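Local coordinates for alkaline serine protease AL20 (Nesterenkonia abyssinica, PDB 3CP7), which probably hydrolyses peptide bonds as a thermostable, secreted alkaline serine protease of the trypsin-like type, at residues A[59-64]-A[137-142]; A[9-14]-A[128-133]; A[66-71]-A[106-111]; A[166-171]-A[185-190]. All blocks are in the same frame, centred on the assembly; numbering follows the deposited sequence.

Contact 1: A[59-64]-A[137-142]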
loop_
_atom_site.group_PDB
_atom_site.type_symbol
_atom_site.label_atom_id
_atom_site.label_comp_id
_atom_site.label_asym_id
_atom_site.label_seq_id
_atom_site.Cartn_x
_atom_site.Cartn_y
_atom_site.Cartn_z
ATOM N N PRO A 59 2.351 0.289 -23.718
ATOM C CA PRO A 59 2.522 1.690 -24.117
ATOM C C PRO A 59 2.169 1.909 -25.582
ATOM O O PRO A 59 2.540 1.098 -26.441
ATOM C CB PRO A 59 4.020 1.959 -23.903
ATOM C CG PRO A 59 4.550 0.808 -23.150
ATOM C CD PRO A 59 3.594 -0.330 -23.228
ATOM N N ALA A 60 1.457 2.992 -25.870
ATOM C CA ALA A 60 1.147 3.378 -27.255
ATOM C C ALA A 60 0.376 2.300 -28.025
ATOM O O ALA A 60 0.470 2.217 -29.255
ATOM C CB ALA A 60 2.439 3.778 -28.016
ATOM N N TYR A 61 -0.400 1.493 -27.307
ATOM C CA TYR A 61 -1.273 0.495 -27.932
ATOM C C TYR A 61 -2.103 1.136 -29.048
ATOM O O TYR A 61 -2.625 2.246 -28.889
ATOM C CB TYR A 61 -2.200 -0.099 -26.870
ATOM C CG TYR A 61 -2.971 -1.320 -27.319
ATOM C CD1 TYR A 61 -4.191 -1.190 -27.970
ATOM C CD2 TYR A 61 -2.496 -2.600 -27.056
ATOM C CE1 TYR A 61 -4.905 -2.309 -28.393
ATOM C CE2 TYR A 61 -3.206 -3.730 -27.458
ATOM C CZ TYR A 61 -4.415 -3.566 -28.120
ATOM O OH TYR A 61 -5.118 -4.687 -28.520
ATOM N N ASP A 62 -2.212 0.440 -30.182
ATOM C CA ASP A 62 -2.940 0.934 -31.352
ATOM C C ASP A 62 -3.302 -0.263 -32.216
ATOM O O ASP A 62 -2.476 -0.722 -33.010
ATOM C CB ASP A 62 -2.064 1.918 -32.142
ATOM C CG ASP A 62 -2.767 2.495 -33.364
ATOM O OD1 ASP A 62 -3.907 2.098 -33.672
ATOM O OD2 ASP A 62 -2.160 3.366 -34.026
ATOM N N TYR A 63 -4.517 -0.787 -32.042
ATOM C CA TYR A 63 -4.921 -2.054 -32.685
ATOM C C TYR A 63 -3.856 -3.138 -32.477
ATOM O O TYR A 63 -3.468 -3.855 -33.415
ATOM C CB TYR A 63 -5.258 -1.840 -34.175
ATOM C CG TYR A 63 -6.573 -1.115 -34.360
ATOM C CD1 TYR A 63 -6.638 0.275 -34.319
ATOM C CD2 TYR A 63 -7.765 -1.823 -34.544
ATOM C CE1 TYR A 63 -7.846 0.953 -34.467
ATOM C CE2 TYR A 63 -8.985 -1.154 -34.692
ATOM C CZ TYR A 63 -9.019 0.229 -34.647
ATOM O OH TYR A 63 -10.215 0.892 -34.784
ATOM N N GLY A 64 -3.389 -3.245 -31.233
ATOM C CA GLY A 64 -2.335 -4.179 -30.865
ATOM C C GLY A 64 -1.175 -3.457 -30.208
ATOM O O GLY A 64 -1.097 -2.227 -30.226
ATOM N N ASN A 137 -13.989 0.351 -29.296
ATOM C CA ASN A 137 -13.595 -1.033 -29.536
ATOM C C ASN A 137 -12.368 -1.465 -28.748
ATOM O O ASN A 137 -11.878 -2.578 -28.915
ATOM C CB ASN A 137 -13.411 -1.297 -31.040
ATOM C CG ASN A 137 -12.301 -0.461 -31.658
ATOM O OD1 ASN A 137 -11.474 0.124 -30.955
ATOM N ND2 ASN A 137 -12.282 -0.389 -32.988
ATOM N N GLY A 138 -11.880 -0.572 -27.888
ATOM C CA GLY A 138 -10.749 -0.892 -27.013
ATOM C C GLY A 138 -9.397 -0.739 -27.675
ATOM O O GLY A 138 -8.367 -0.870 -27.014
ATOM N N GLN A 139 -9.400 -0.462 -28.976
ATOM C CA GLN A 139 -8.177 -0.496 -29.775
ATOM C C GLN A 139 -7.529 0.864 -29.966
ATOM O O GLN A 139 -6.394 0.944 -30.451
ATOM C CB GLN A 139 -8.478 -1.115 -31.146
ATOM C CG GLN A 139 -9.083 -2.505 -31.067
ATOM C CD GLN A 139 -8.318 -3.422 -30.130
ATOM O OE1 GLN A 139 -7.140 -3.703 -30.344
ATOM N NE2 GLN A 139 -8.985 -3.882 -29.075
ATOM N N GLU A 140 -8.249 1.917 -29.589
ATOM C CA GLU A 140 -7.911 3.292 -29.933
ATOM C C GLU A 140 -7.733 4.157 -28.699
ATOM O O GLU A 140 -8.411 3.969 -27.686
ATOM C CB GLU A 140 -9.009 3.907 -30.802
ATOM C CG GLU A 140 -9.245 3.178 -32.120
ATOM C CD GLU A 140 -10.248 3.876 -33.016
ATOM O OE1 GLU A 140 -10.674 5.009 -32.703
ATOM O OE2 GLU A 140 -10.602 3.295 -34.058
ATOM N N LEU A 141 -6.830 5.121 -28.800
ATOM C CA LEU A 141 -6.695 6.149 -27.783
ATOM C C LEU A 141 -7.742 7.225 -28.037
ATOM O O LEU A 141 -7.799 7.807 -29.127
ATOM C CB LEU A 141 -5.292 6.743 -27.828
ATOM C CG LEU A 141 -4.992 7.832 -26.801
ATOM C CD1 LEU A 141 -4.935 7.250 -25.386
ATOM C CD2 LEU A 141 -3.676 8.513 -27.165
ATOM N N HIS A 142 -8.586 7.463 -27.040
ATOM C CA HIS A 142 -9.574 8.523 -27.108
ATOM C C HIS A 142 -9.343 9.568 -26.029
ATOM O O HIS A 142 -8.591 9.338 -25.072
ATOM C CB HIS A 142 -10.988 7.941 -27.031
ATOM C CG HIS A 142 -11.390 7.226 -28.278
ATOM N ND1 HIS A 142 -11.990 7.870 -29.338
ATOM C CD2 HIS A 142 -11.226 5.938 -28.660
ATOM C CE1 HIS A 142 -12.203 7.001 -30.310
ATOM N NE2 HIS A 142 -11.747 5.823 -29.926
#
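The phenol ring of Y63 lies across the side chain of Q139, whose CB sits 3.5 Å from the ring centroid and almost on its normal, a CH-pi contact over one face. Beyond that contact the OH of Y63 works in both directions: it donates to the anti lone pair of E140 OE2 at 2.5 Å and accepts a hydrogen bond from N137 ND2 at 3.0 Å. The ring and the E140 chain run side by side, pointing the same way. The backbones join as well: Y63 N donates to Q139 O (3.0 Å), nearly straight at 170°. Q139 then bends at chi2 (-48°), and its amide spans both segments: OE1 accepts from the OH of Y61 at 2.9 Å, while NE2 reaches back to N137 O at 3.2 Å. N137 OD1 accepts from Q139 N, forming an Asx turn. An alanine at Q139 would probably leave the Y61 hydroxyl without its acceptor and N137 O without the amide donor. This surface contact ties the loop after strand 55-59 to the loop between strands 124-129 and 142-150, with Y61 also packing on K11 of strand 9-16.

Contact 2: A[9-14]-A[128-133]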
loop_
_atom_site.group_PDB
_atom_site.type_symbol
_atom_site.label_atom_id
_atom_site.label_comp_id
_atom_site.label_asym_id
_atom_site.label_seq_id
_atom_site.Cartn_x
_atom_site.Cartn_y
_atom_site.Cartn_z
ATOM N N ILE A 9 1.193 7.001 -22.578
ATOM C CA ILE A 9 -0.173 6.514 -22.318
ATOM C C ILE A 9 -0.302 5.111 -22.915
ATOM O O ILE A 9 0.190 4.860 -24.020
ATOM C CB ILE A 9 -1.256 7.429 -22.938
ATOM C CG1 ILE A 9 -0.962 8.907 -22.660
ATOM C CG2 ILE A 9 -2.626 7.037 -22.382
ATOM C CD1 ILE A 9 -1.937 9.872 -23.322
ATOM N N GLY A 10 -0.972 4.202 -22.216
ATOM C CA GLY A 10 -1.085 2.841 -22.723
ATOM C C GLY A 10 -2.307 2.118 -22.219
ATOM O O GLY A 10 -3.038 2.630 -21.361
ATOM N N LYS A 11 -2.504 0.917 -22.760
ATOM C CA LYS A 11 -3.654 0.079 -22.440
ATOM C C LYS A 11 -3.228 -0.928 -21.372
ATOM O O LYS A 11 -2.059 -1.342 -21.343
ATOM C CB LYS A 11 -4.147 -0.629 -23.705
ATOM C CG LYS A 11 -5.399 -1.475 -23.526
ATOM C CD LYS A 11 -5.805 -2.075 -24.848
ATOM C CE LYS A 11 -7.024 -2.964 -24.725
ATOM N NZ LYS A 11 -8.299 -2.217 -24.596
ATOM N N VAL A 12 -4.163 -1.297 -20.492
ATOM C CA VAL A 12 -3.903 -2.262 -19.427
ATOM C C VAL A 12 -4.783 -3.495 -19.652
ATOM O O VAL A 12 -5.957 -3.361 -20.014
ATOM C CB VAL A 12 -4.211 -1.641 -18.041
ATOM C CG1 VAL A 12 -4.234 -2.697 -16.962
ATOM C CG2 VAL A 12 -3.184 -0.574 -17.686
ATOM N N PHE A 13 -4.200 -4.677 -19.463
ATOM C CA PHE A 13 -4.949 -5.932 -19.413
ATOM C C PHE A 13 -4.735 -6.532 -18.036
ATOM O O PHE A 13 -3.640 -6.463 -17.483
ATOM C CB PHE A 13 -4.438 -6.924 -20.466
ATOM C CG PHE A 13 -4.527 -6.425 -21.882
ATOM C CD1 PHE A 13 -3.537 -5.593 -22.401
ATOM C CD2 PHE A 13 -5.583 -6.803 -22.700
ATOM C CE1 PHE A 13 -3.612 -5.138 -23.705
ATOM C CE2 PHE A 13 -5.663 -6.349 -24.017
ATOM C CZ PHE A 13 -4.670 -5.529 -24.517
ATOM N N PHE A 14 -5.781 -7.119 -17.472
ATOM C CA PHE A 14 -5.632 -7.850 -16.210
ATOM C C PHE A 14 -6.733 -8.886 -16.054
ATOM O O PHE A 14 -7.707 -8.876 -16.806
ATOM C CB PHE A 14 -5.581 -6.888 -15.004
ATOM C CG PHE A 14 -6.883 -6.179 -14.709
ATOM C CD1 PHE A 14 -7.761 -6.686 -13.756
ATOM C CD2 PHE A 14 -7.210 -4.996 -15.354
ATOM C CE1 PHE A 14 -8.955 -6.035 -13.470
ATOM C CE2 PHE A 14 -8.405 -4.338 -15.068
ATOM C CZ PHE A 14 -9.274 -4.857 -14.123
ATOM N N TYR A 128 -7.450 10.952 -21.141
ATOM C CA TYR A 128 -7.184 9.984 -22.203
ATOM C C TYR A 128 -7.449 8.574 -21.729
ATOM O O TYR A 128 -7.337 8.281 -20.538
ATOM C CB TYR A 128 -5.729 10.117 -22.694
ATOM C CG TYR A 128 -5.517 11.434 -23.384
ATOM C CD1 TYR A 128 -5.227 12.581 -22.653
ATOM C CD2 TYR A 128 -5.640 11.543 -24.769
ATOM C CE1 TYR A 128 -5.068 13.815 -23.278
ATOM C CE2 TYR A 128 -5.477 12.775 -25.406
ATOM C CZ TYR A 128 -5.209 13.897 -24.653
ATOM O OH TYR A 128 -5.039 15.121 -25.252
ATOM N N GLY A 129 -7.779 7.690 -22.659
ATOM C CA GLY A 129 -7.906 6.288 -22.308
ATOM C C GLY A 129 -8.224 5.418 -23.495
ATOM O O GLY A 129 -8.334 5.913 -24.632
ATOM N N TYR A 130 -8.373 4.127 -23.216
ATOM C CA TYR A 130 -8.709 3.113 -24.202
ATOM C C TYR A 130 -10.098 2.532 -23.920
ATOM O O TYR A 130 -10.218 1.381 -23.486
ATOM C CB TYR A 130 -7.652 2.014 -24.206
ATOM C CG TYR A 130 -6.355 2.451 -24.844
ATOM C CD1 TYR A 130 -5.385 3.145 -24.110
ATOM C CD2 TYR A 130 -6.110 2.196 -26.190
ATOM C CE1 TYR A 130 -4.199 3.557 -24.693
ATOM C CE2 TYR A 130 -4.923 2.609 -26.790
ATOM C CZ TYR A 130 -3.969 3.280 -26.033
ATOM O OH TYR A 130 -2.788 3.686 -26.610
ATOM N N PRO A 131 -11.150 3.316 -24.200
ATOM C CA PRO A 131 -12.499 2.805 -23.932
ATOM C C PRO A 131 -12.771 1.571 -24.794
ATOM O O PRO A 131 -12.355 1.521 -25.960
ATOM C CB PRO A 131 -13.409 3.971 -24.336
ATOM C CG PRO A 131 -12.592 4.773 -25.303
ATOM C CD PRO A 131 -11.177 4.662 -24.802
ATOM N N ALA A 132 -13.454 0.585 -24.218
ATOM C CA ALA A 132 -13.607 -0.715 -24.858
ATOM C C ALA A 132 -15.056 -1.138 -25.082
ATOM O O ALA A 132 -15.307 -2.124 -25.770
ATOM C CB ALA A 132 -12.839 -1.788 -24.078
ATOM N N ALA A 133 -16.000 -0.406 -24.506
ATOM C CA ALA A 133 -17.418 -0.699 -24.733
ATOM C C ALA A 133 -17.986 0.212 -25.813
ATOM O O ALA A 133 -17.543 1.349 -25.971
ATOM C CB ALA A 133 -18.199 -0.552 -23.439
HETATM O O HOH W 1 -0.935 6.145 -26.426
#
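The ring of Y130 presents one face to CB of K11, 4.0 Å from the ring centroid and 15° off its normal, toward the rim of the ring. This CH-pi contact lies where the two beta domains of the trypsin-like fold meet: strand 9-14 belongs to the barrel, and 128-133 runs out of strand 124-129 of the other sheet. The touching parts, 9-11 and 128-130, run within 22° of each other, yet no direct hydrogen bond joins the two segments; the contact is side chains packing on each other and on the G10 backbone. Y130 CG, anti to the carbonyl carbon (chi1 -73°), lies 4.0 Å from K11 CB, and CE1 comes obliquely to 3.4 Å from C of G10. I9 crosses Y128 at a slant, its CD1 touching Y128 CB at 3.9 Å. Both polar ends find partners in neighbouring loops: K11 NZ bonds to G138 O, and the Y130 hydroxyl to Y61 O. A leucine in place of Y130 would probably open a gap against G10 and leave Y61 O without its hydroxyl partner. One water completes the arrangement, lying 3.1 Å from Y130 OH, to which it donates, and 3.0 Å from I9 O.

Contact 3: A[66-71]-A[106-111]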
loop_
_atom_site.group_PDB
_atom_site.type_symbol
_atom_site.label_atom_id
_atom_site.label_comp_id
_atom_site.label_asym_id
_atom_site.label_seq_id
_atom_site.Cartn_x
_atom_site.Cartn_y
_atom_site.Cartn_z
ATOM N N SER A 66 2.438 -1.828 -29.492
ATOM C CA SER A 66 3.336 -1.028 -30.303
ATOM C C SER A 66 4.720 -1.666 -30.264
ATOM O O SER A 66 4.923 -2.741 -29.689
ATOM C CB SER A 66 3.410 0.401 -29.756
ATOM O OG SER A 66 4.186 0.425 -28.565
ATOM N N GLU A 67 5.678 -0.975 -30.865
ATOM C CA GLU A 67 7.073 -1.397 -30.822
ATOM C C GLU A 67 7.622 -1.499 -29.391
ATOM O O GLU A 67 8.615 -2.174 -29.146
ATOM C CB GLU A 67 7.938 -0.438 -31.645
ATOM C CG GLU A 67 8.078 0.979 -31.063
ATOM C CD GLU A 67 6.968 1.946 -31.483
ATOM O OE1 GLU A 67 5.883 1.508 -31.936
ATOM O OE2 GLU A 67 7.189 3.171 -31.357
ATOM N N HIS A 68 6.962 -0.828 -28.445
ATOM C CA HIS A 68 7.408 -0.846 -27.050
ATOM C C HIS A 68 7.023 -2.122 -26.315
ATOM O O HIS A 68 7.528 -2.394 -25.222
ATOM C CB HIS A 68 6.906 0.391 -26.314
ATOM C CG HIS A 68 7.409 1.670 -26.900
ATOM N ND1 HIS A 68 8.752 1.932 -27.056
ATOM C CD2 HIS A 68 6.753 2.749 -27.385
ATOM C CE1 HIS A 68 8.902 3.123 -27.605
ATOM N NE2 HIS A 68 7.706 3.647 -27.802
ATOM N N GLY A 69 6.136 -2.901 -26.927
ATOM C CA GLY A 69 5.756 -4.195 -26.394
ATOM C C GLY A 69 4.850 -4.102 -25.187
ATOM O O GLY A 69 4.142 -3.113 -25.003
ATOM N N VAL A 70 4.887 -5.146 -24.368
ATOM C CA VAL A 70 3.945 -5.327 -23.271
ATOM C C VAL A 70 4.745 -5.573 -21.993
ATOM O O VAL A 70 5.717 -6.324 -22.005
ATOM C CB VAL A 70 2.962 -6.492 -23.581
ATOM C CG1 VAL A 70 3.639 -7.854 -23.500
ATOM C CG2 VAL A 70 1.771 -6.451 -22.677
ATOM N N TRP A 71 4.351 -4.920 -20.900
ATOM C CA TRP A 71 5.144 -4.891 -19.674
ATOM C C TRP A 71 4.360 -5.417 -18.481
ATOM O O TRP A 71 3.317 -4.865 -18.136
ATOM C CB TRP A 71 5.594 -3.443 -19.406
ATOM C CG TRP A 71 6.552 -2.957 -20.445
ATOM C CD1 TRP A 71 6.269 -2.658 -21.751
ATOM C CD2 TRP A 71 7.960 -2.769 -20.286
ATOM N NE1 TRP A 71 7.418 -2.288 -22.416
ATOM C CE2 TRP A 71 8.470 -2.339 -21.532
ATOM C CE3 TRP A 71 8.838 -2.909 -19.204
ATOM C CZ2 TRP A 71 9.832 -2.063 -21.727
ATOM C CZ3 TRP A 71 10.186 -2.626 -19.394
ATOM C CH2 TRP A 71 10.670 -2.209 -20.645
ATOM N N GLN A 106 10.432 3.400 -18.634
ATOM C CA GLN A 106 10.677 4.815 -18.887
ATOM C C GLN A 106 11.879 4.997 -19.817
ATOM O O GLN A 106 11.881 5.895 -20.647
ATOM C CB GLN A 106 10.845 5.598 -17.573
ATOM C CG GLN A 106 10.815 7.117 -17.747
ATOM C CD GLN A 106 10.816 7.894 -16.437
ATOM O OE1 GLN A 106 11.283 9.043 -16.393
ATOM N NE2 GLN A 106 10.268 7.309 -15.390
ATOM N N GLN A 107 12.886 4.138 -19.669
ATOM C CA GLN A 107 14.046 4.141 -20.567
ATOM C C GLN A 107 13.660 3.680 -21.971
ATOM O O GLN A 107 14.135 4.230 -22.971
ATOM C CB GLN A 107 15.146 3.249 -19.999
ATOM C CG GLN A 107 15.933 3.893 -18.865
ATOM C CD GLN A 107 16.842 5.003 -19.344
ATOM O OE1 GLN A 107 16.543 6.180 -19.159
ATOM N NE2 GLN A 107 17.965 4.632 -19.974
ATOM N N GLN A 108 12.804 2.660 -22.036
ATOM C CA GLN A 108 12.303 2.138 -23.305
ATOM C C GLN A 108 11.575 3.215 -24.102
ATOM O O GLN A 108 11.827 3.425 -25.289
ATOM C CB GLN A 108 11.338 0.975 -23.032
ATOM C CG GLN A 108 10.548 0.518 -24.262
ATOM C CD GLN A 108 11.425 -0.159 -25.289
ATOM O OE1 GLN A 108 12.361 -0.881 -24.946
ATOM N NE2 GLN A 108 11.115 0.058 -26.555
ATOM N N VAL A 109 10.636 3.879 -23.440
ATOM C CA VAL A 109 9.797 4.855 -24.119
ATOM C C VAL A 109 10.519 6.192 -24.294
ATOM O O VAL A 109 10.239 6.930 -25.240
ATOM C CB VAL A 109 8.427 5.000 -23.386
ATOM C CG1 VAL A 109 7.607 6.127 -23.951
ATOM C CG2 VAL A 109 7.651 3.694 -23.498
ATOM N N GLY A 110 11.438 6.498 -23.382
ATOM C CA GLY A 110 12.300 7.677 -23.523
ATOM C C GLY A 110 11.694 8.945 -22.943
ATOM O O GLY A 110 12.282 10.021 -23.040
ATOM N N THR A 111 10.522 8.810 -22.319
ATOM C CA THR A 111 9.805 9.942 -21.752
ATOM C C THR A 111 8.773 9.452 -20.742
ATOM O O THR A 111 8.538 8.240 -20.607
ATOM C CB THR A 111 9.150 10.804 -22.859
ATOM O OG1 THR A 111 8.709 12.055 -22.315
ATOM C CG2 THR A 111 7.977 10.086 -23.530
#
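Q108 sends its CG anti to the backbone N (chi1 169°) and then bends at chi2 (69°), which carries CD towards the imidazole of H68; H68 holds its own CG anti to the carbonyl carbon. The two side chains meet at the imidazole edge. There Q108 NE2 donates to H68 ND1 at 3.1 Å, with the N-H nearly straight at 174°. The donor lies in the plane of the imidazole and the acceptor in that of the amide, although the two planes are themselves steeply turned against each other. Above the ring, V109 CG2 stands over its centre, 4.0 Å from the centroid, in a CH-pi contact; E67 CG covers the opposite face. The stem of Q108 serves a second ring: its CB packs 3.6 Å from CZ2 of W71. W71 in turn gives its indole NE1 to H68 O at 2.8 Å, tying the tryptophan to the backbone of the histidine. The H68 backbone N is bonded too: it donates to S66 OG at 3.0 Å, an ST turn within the type I beta turn S66-G69. The contact fixes the loop before strand 71-78 against the end of helix 105-109, near P59. Because ND1 accepts a hydrogen bond from an amide, the neutral imidazole with its hydrogen on NE2 is likely to be favoured here.

Contact 4: A[166-171]-A[185-190]. With FMT (formic acid), chain C.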
loop_
_atom_site.group_PDB
_atom_site.type_symbol
_atom_site.label_atom_id
_atom_site.label_comp_id
_atom_site.label_asym_id
_atom_site.label_seq_id
_atom_site.Cartn_x
_atom_site.Cartn_y
_atom_site.Cartn_z
ATOM N N GLY A 166 -16.265 1.936 -20.339
ATOM C CA GLY A 166 -15.437 0.969 -19.611
ATOM C C GLY A 166 -14.203 0.611 -20.420
ATOM O O GLY A 166 -14.290 0.423 -21.631
ATOM N N GLY A 167 -13.059 0.536 -19.736
ATOM C CA GLY A 167 -11.752 0.336 -20.358
ATOM C C GLY A 167 -10.929 1.607 -20.255
ATOM O O GLY A 167 -9.690 1.553 -20.269
ATOM N N SER A 168 -11.603 2.751 -20.178
ATOM C CA SER A 168 -10.916 4.037 -20.048
ATOM C C SER A 168 -10.416 4.289 -18.625
ATOM O O SER A 168 -9.552 5.151 -18.413
ATOM C CB SER A 168 -11.795 5.205 -20.531
ATOM O OG SER A 168 -12.969 5.331 -19.733
ATOM N N SER A 169 -10.948 3.554 -17.650
ATOM C CA SER A 169 -10.529 3.754 -16.265
ATOM C C SER A 169 -9.032 3.623 -16.146
ATOM O O SER A 169 -8.419 2.766 -16.791
ATOM C CB SER A 169 -11.161 2.729 -15.343
ATOM O OG SER A 169 -12.555 2.938 -15.210
ATOM N N GLY A 170 -8.458 4.451 -15.284
ATOM C CA GLY A 170 -7.023 4.457 -15.071
ATOM C C GLY A 170 -6.295 5.385 -16.011
ATOM O O GLY A 170 -5.135 5.701 -15.772
ATOM N N GLY A 171 -6.958 5.813 -17.083
ATOM C CA GLY A 171 -6.344 6.746 -18.034
ATOM C C GLY A 171 -6.060 8.089 -17.390
ATOM O O GLY A 171 -6.719 8.477 -16.435
ATOM N N SER A 185 -4.950 13.617 -12.243
ATOM C CA SER A 185 -5.989 12.687 -11.792
ATOM C C SER A 185 -5.980 11.495 -12.736
ATOM O O SER A 185 -5.060 11.338 -13.569
ATOM C CB SER A 185 -7.382 13.342 -11.698
ATOM O OG SER A 185 -8.302 12.460 -11.066
ATOM N N THR A 186 -7.006 10.668 -12.603
ATOM C CA THR A 186 -7.128 9.456 -13.364
ATOM C C THR A 186 -8.636 9.249 -13.630
ATOM O O THR A 186 -9.470 9.663 -12.804
ATOM C CB THR A 186 -6.450 8.417 -12.443
ATOM O OG1 THR A 186 -5.131 8.002 -12.868
ATOM C CG2 THR A 186 -7.353 7.493 -11.583
ATOM N N ASN A 187 -8.990 8.669 -14.779
ATOM C CA ASN A 187 -10.384 8.268 -15.003
ATOM C C ASN A 187 -10.778 7.223 -13.982
ATOM O O ASN A 187 -10.128 6.184 -13.897
ATOM C CB ASN A 187 -10.582 7.656 -16.393
ATOM C CG ASN A 187 -10.243 8.619 -17.520
ATOM O OD1 ASN A 187 -10.525 9.822 -17.446
ATOM N ND2 ASN A 187 -9.626 8.090 -18.579
ATOM N N SER A 188 -11.847 7.466 -13.229
ATOM C CA SER A 188 -12.248 6.526 -12.188
ATOM C C SER A 188 -13.654 5.931 -12.335
ATOM O O SER A 188 -13.802 4.706 -12.304
ATOM C CB SER A 188 -12.056 7.157 -10.806
ATOM O OG SER A 188 -12.704 6.410 -9.788
ATOM N N TYR A 189 -14.675 6.770 -12.502
ATOM C CA TYR A 189 -16.035 6.260 -12.517
ATOM C C TYR A 189 -17.004 7.274 -13.084
ATOM O O TYR A 189 -16.669 8.449 -13.234
ATOM C CB TYR A 189 -16.464 5.865 -11.089
ATOM C CG TYR A 189 -16.715 7.039 -10.173
ATOM C CD1 TYR A 189 -15.696 7.572 -9.388
ATOM C CD2 TYR A 189 -17.986 7.609 -10.075
ATOM C CE1 TYR A 189 -15.923 8.658 -8.543
ATOM C CE2 TYR A 189 -18.229 8.695 -9.251
ATOM C CZ TYR A 189 -17.197 9.206 -8.466
ATOM O OH TYR A 189 -17.406 10.290 -7.632
ATOM N N GLY A 190 -18.205 6.797 -13.416
ATOM C CA GLY A 190 -19.347 7.685 -13.644
ATOM C C GLY A 190 -20.497 7.280 -12.742
ATOM O O GLY A 190 -20.396 6.304 -11.977
HETATM C C FMT C . -12.933 -0.027 -16.470
HETATM O O1 FMT C . -12.961 -0.130 -15.231
HETATM O O2 FMT C . -13.049 1.053 -17.052
#
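G170 and N187 are joined through their backbones: G170 N donates to N187 O at 2.8 Å along a nearly straight line (177°), and N187 N returns a bond to G171 O, also 2.8 Å. A CA-H...O contact adds to this pairing, from T186 CA to G171 O at 3.2 Å. The side-chain bond comes from N187, whose ND2 reaches S168 O at 2.9 Å from above the carbonyl plane. G171 N, closing the type II turn S168-G171, approaches that same oxygen from the opposite face, so two donors grip it. N187 OD1 has its own partner in W173 NE1, which helps fix the rotation of the amide. Glycine matters at G171, where a CB would run into N187 ND2. The third kind of interaction is with a bound formic acid, probably from the crystallisation liquor. Its O2 accepts from G167 N at 2.7 Å and from S169 OG at 2.7 Å, with a weaker bond from S169 N at 3.3 Å. The N-H groups of G167 and S169 are arranged as in the oxyanion hole of trypsin-like proteases, and S169, H41 and D91 fit the pattern of a catalytic triad; H41 NE2 also bonds to the formic acid, and S188 OG to D91. Segment 166-171 lies in the loop from strand 158-161 to strand 172-175, packed on strand 183-191, with M198 of strand 197-200 touching S168 and N187.

Overall arrangement
Contacts 2 and 4 are buried, contacts 1 and 3 lie at the surface. The chemistry follows: contact 2 relies on ring and aliphatic packing plus one water, contact 4 on backbone bonds around glycines, while the outer pair use side-chain hydrogen bonds with CH-pi cover on a tyrosine and a histidine. Contacts 1 and 2 both link the barrel side to the second sheet's side, the first through loops, the second through strands, meeting at the polar ends of K11 and Y130. Contact 3 joins contact 1 through P59 and S66, but stays on the barrel side. Contacts 2 and 4 both involve the second sheet and meet at A132 and G166; contacts 3 and 4 are about 22 Å apart between centres.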